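Local atomic coordinates of S-adenosyl-L-methionine methyl transferase (Ruegeria pomeroyi DSS-3, PDB entry 3IHT), a protein that binds S-adenosylmethionine and probably transfers its methyl group to a substrate that is not established. Residues Gly42-Leu47 / Ala107-Ala112. Sequence-based numbering, arbitrary orientation.
Sequences GPVYEL and ASLVHA
Gly42 O accepts a hydrogen bond from Ser108 OG at 2.7 Å, the hydroxyl standing above the carbonyl plane; chi1 of 59° sets Ser108 OG between that residue's backbone N and carbonyl carbon, and OG is also hydrogen-bonded to Arg65 NH1. Next, Pro43 O takes the Ser108 N-H, where segment 107-112 turns a corner. From Val44 the segments run as parallel strands. Val44 lies beside Leu109, methyl against methyl (CG1 to CD2, 4.1 Å), while its CA-H approaches Leu109 O, which also accepts the Tyr45 N-H. On the other face of the sheet the Tyr45 ring takes Ala107 CB over one face in a CH-pi contact, 4.0 Å from the ring centroid, and Val110 CG2 obliquely. Tyr45 O receives the His111 N-H almost straight, at 177°. Glu46 and His111 extend side by side: the glutamate chain bends at chi2 (74°), and His111 ND1 donates a hydrogen bond to Glu46 OE1 at 2.6 Å, reaching it on the syn side, with OE1 nearly in the imidazole plane. Thr54, an S-adenosylmethionine-binding residue, bonds to OE2, so each carboxylate oxygen has a partner; the side chain lies about 4 Å from the cofactor, nearest atoms. An alanine at Glu46 would probably leave His111 ND1 and the Thr54 hydroxyl without the carboxylate both bond to, and the imidazole freer to turn. Leu47 N bonds to His111 O, and its CD1 packs on Val110 CG1 at 3.7 Å. The pair forms the middle of the Rossmann-like methyltransferase sheet: strand 67-71 flanks 44-47, strand 141-145 flanks 107-112, and helix 15-36 packs on Leu109 and His111.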
ATOM      1  N   GLY A  42     -24.941   5.341 -15.793  1.00 18.76           N
ATOM      2  CA  GLY A  42     -23.723   5.583 -16.551  1.00 17.95           C
ATOM      3  C   GLY A  42     -22.502   4.955 -15.894  1.00 17.31           C
ATOM      4  O   GLY A  42     -22.529   4.570 -14.714  1.00 16.66           O
ATOM      5  N   PRO A  43     -21.407   4.846 -16.651  1.00 17.04           N
ATOM      6  CA  PRO A  43     -20.266   4.073 -16.155  1.00 18.01           C
ATOM      7  C   PRO A  43     -19.444   4.717 -15.051  1.00 17.36           C
ATOM      8  O   PRO A  43     -19.528   5.911 -14.780  1.00 16.48           O
ATOM      9  CB  PRO A  43     -19.387   3.896 -17.405  1.00 18.91           C
ATOM     10  CG  PRO A  43     -19.693   5.023 -18.237  1.00 19.72           C
ATOM     11  CD  PRO A  43     -21.190   5.297 -18.029  1.00 17.80           C
ATOM     12  N   VAL A  44     -18.664   3.864 -14.417  1.00 16.74           N
ATOM     13  CA  VAL A  44     -17.631   4.245 -13.479  1.00 16.50           C
ATOM     14  C   VAL A  44     -16.324   4.303 -14.255  1.00 16.10           C
ATOM     15  O   VAL A  44     -16.017   3.394 -15.033  1.00 16.48           O
ATOM     16  CB  VAL A  44     -17.531   3.221 -12.355  1.00 16.66           C
ATOM     17  CG1 VAL A  44     -16.371   3.555 -11.414  1.00 15.99           C
ATOM     18  CG2 VAL A  44     -18.925   3.051 -11.633  1.00 17.10           C
ATOM     19  N   TYR A  45     -15.594   5.397 -14.096  1.00 14.74           N
ATOM     20  CA  TYR A  45     -14.278   5.547 -14.712  1.00 15.35           C
ATOM     21  C   TYR A  45     -13.221   5.412 -13.639  1.00 16.92           C
ATOM     22  O   TYR A  45     -13.262   6.119 -12.627  1.00 17.88           O
ATOM     23  CB  TYR A  45     -14.099   6.911 -15.419  1.00 15.96           C
ATOM     24  CG  TYR A  45     -14.928   7.181 -16.671  1.00 15.51           C
ATOM     25  CD1 TYR A  45     -15.690   6.173 -17.289  1.00 16.65           C
ATOM     26  CD2 TYR A  45     -14.962   8.455 -17.238  1.00 17.24           C
ATOM     27  CE1 TYR A  45     -16.455   6.418 -18.408  1.00 17.43           C
ATOM     28  CE2 TYR A  45     -15.708   8.701 -18.402  1.00 16.42           C
ATOM     29  CZ  TYR A  45     -16.451   7.670 -18.984  1.00 15.71           C
ATOM     30  OH  TYR A  45     -17.224   7.894 -20.109  1.00 18.37           O
ATOM     31  N   GLU A  46     -12.248   4.538 -13.879  1.00 16.60           N
ATOM     32  CA  GLU A  46     -11.109   4.315 -12.986  1.00 16.23           C
ATOM     33  C   GLU A  46      -9.875   4.872 -13.675  1.00 16.38           C
ATOM     34  O   GLU A  46      -9.431   4.326 -14.691  1.00 15.67           O
ATOM     35  CB  GLU A  46     -10.965   2.802 -12.728  1.00 16.66           C
ATOM     36  CG  GLU A  46      -9.700   2.348 -12.004  1.00 17.13           C
ATOM     37  CD  GLU A  46      -9.689   2.669 -10.520  1.00 21.22           C
ATOM     38  OE1 GLU A  46     -10.561   3.450 -10.072  1.00 23.24           O
ATOM     39  OE2 GLU A  46      -8.826   2.131  -9.793  1.00 21.01           O
ATOM     40  N   LEU A  47      -9.336   5.973 -13.152  1.00 15.66           N
ATOM     41  CA  LEU A  47      -8.205   6.637 -13.784  1.00 16.39           C
ATOM     42  C   LEU A  47      -6.933   6.158 -13.106  1.00 17.53           C
ATOM     43  O   LEU A  47      -6.639   6.536 -11.940  1.00 18.36           O
ATOM     44  CB  LEU A  47      -8.343   8.182 -13.699  1.00 16.46           C
ATOM     45  CG  LEU A  47      -9.667   8.729 -14.228  1.00 18.72           C
ATOM     46  CD1 LEU A  47      -9.683  10.283 -14.205  1.00 20.57           C
ATOM     47  CD2 LEU A  47      -9.955   8.226 -15.641  1.00 18.79           C
ATOM     48  N   ALA A 107     -20.789   9.852 -17.166  1.00 17.06           N
ATOM     49  CA  ALA A 107     -20.173   9.059 -16.107  1.00 16.65           C
ATOM     50  C   ALA A 107     -20.888   9.282 -14.781  1.00 15.95           C
ATOM     51  O   ALA A 107     -21.207  10.432 -14.409  1.00 16.96           O
ATOM     52  CB  ALA A 107     -18.662   9.399 -15.948  1.00 16.69           C
ATOM     53  N   SER A 108     -21.102   8.205 -14.033  1.00 16.02           N
ATOM     54  CA  SER A 108     -21.752   8.305 -12.719  1.00 16.00           C
ATOM     55  C   SER A 108     -20.738   8.526 -11.618  1.00 17.21           C
ATOM     56  O   SER A 108     -21.049   9.092 -10.569  1.00 17.20           O
ATOM     57  CB  SER A 108     -22.577   7.040 -12.428  1.00 16.56           C
ATOM     58  OG  SER A 108     -21.773   5.856 -12.446  1.00 16.83           O
ATOM     59  N   LEU A 109     -19.523   8.022 -11.821  1.00 16.31           N
ATOM     60  CA  LEU A 109     -18.496   8.039 -10.786  1.00 16.05           C
ATOM     61  C   LEU A 109     -17.143   8.013 -11.481  1.00 16.26           C
ATOM     62  O   LEU A 109     -16.897   7.124 -12.312  1.00 16.81           O
ATOM     63  CB  LEU A 109     -18.644   6.826  -9.851  1.00 15.51           C
ATOM     64  CG  LEU A 109     -17.576   6.549  -8.805  1.00 16.79           C
ATOM     65  CD1 LEU A 109     -17.340   7.767  -7.872  1.00 18.86           C
ATOM     66  CD2 LEU A 109     -17.918   5.307  -7.992  1.00 18.73           C
ATOM     67  N   VAL A 110     -16.279   8.952 -11.150  1.00 15.64           N
ATOM     68  CA  VAL A 110     -14.908   8.999 -11.673  1.00 16.32           C
ATOM     69  C   VAL A 110     -13.983   8.932 -10.467  1.00 17.86           C
ATOM     70  O   VAL A 110     -14.096   9.748  -9.533  1.00 16.96           O
ATOM     71  CB  VAL A 110     -14.623  10.267 -12.550  1.00 17.03           C
ATOM     72  CG1 VAL A 110     -13.144  10.327 -13.033  1.00 15.83           C
ATOM     73  CG2 VAL A 110     -15.622  10.332 -13.734  1.00 16.19           C
ATOM     74  N   HIS A 111     -13.112   7.916 -10.465  1.00 17.56           N
ATOM     75  CA  HIS A 111     -12.136   7.705  -9.402  1.00 17.77           C
ATOM     76  C   HIS A 111     -10.734   7.897  -9.945  1.00 18.97           C
ATOM     77  O   HIS A 111     -10.385   7.276 -10.965  1.00 19.83           O
ATOM     78  CB  HIS A 111     -12.230   6.292  -8.805  1.00 17.05           C
ATOM     79  CG  HIS A 111     -11.147   6.016  -7.808  1.00 19.44           C
ATOM     80  ND1 HIS A 111     -10.283   4.941  -7.905  1.00 20.63           N
ATOM     81  CD2 HIS A 111     -10.775   6.701  -6.696  1.00 20.90           C
ATOM     82  CE1 HIS A 111      -9.407   5.004  -6.911  1.00 22.53           C
ATOM     83  NE2 HIS A 111      -9.670   6.075  -6.178  1.00 20.10           N
ATOM     84  N   ALA A 112      -9.940   8.754  -9.300  1.00 18.95           N
ATOM     85  CA  ALA A 112      -8.557   8.967  -9.686  1.00 20.34           C
ATOM     86  C   ALA A 112      -7.605   8.681  -8.540  1.00 20.96           C
ATOM     87  O   ALA A 112      -7.757   9.216  -7.435  1.00 20.28           O
ATOM     88  CB  ALA A 112      -8.350  10.411 -10.236  1.00 20.32           C
TER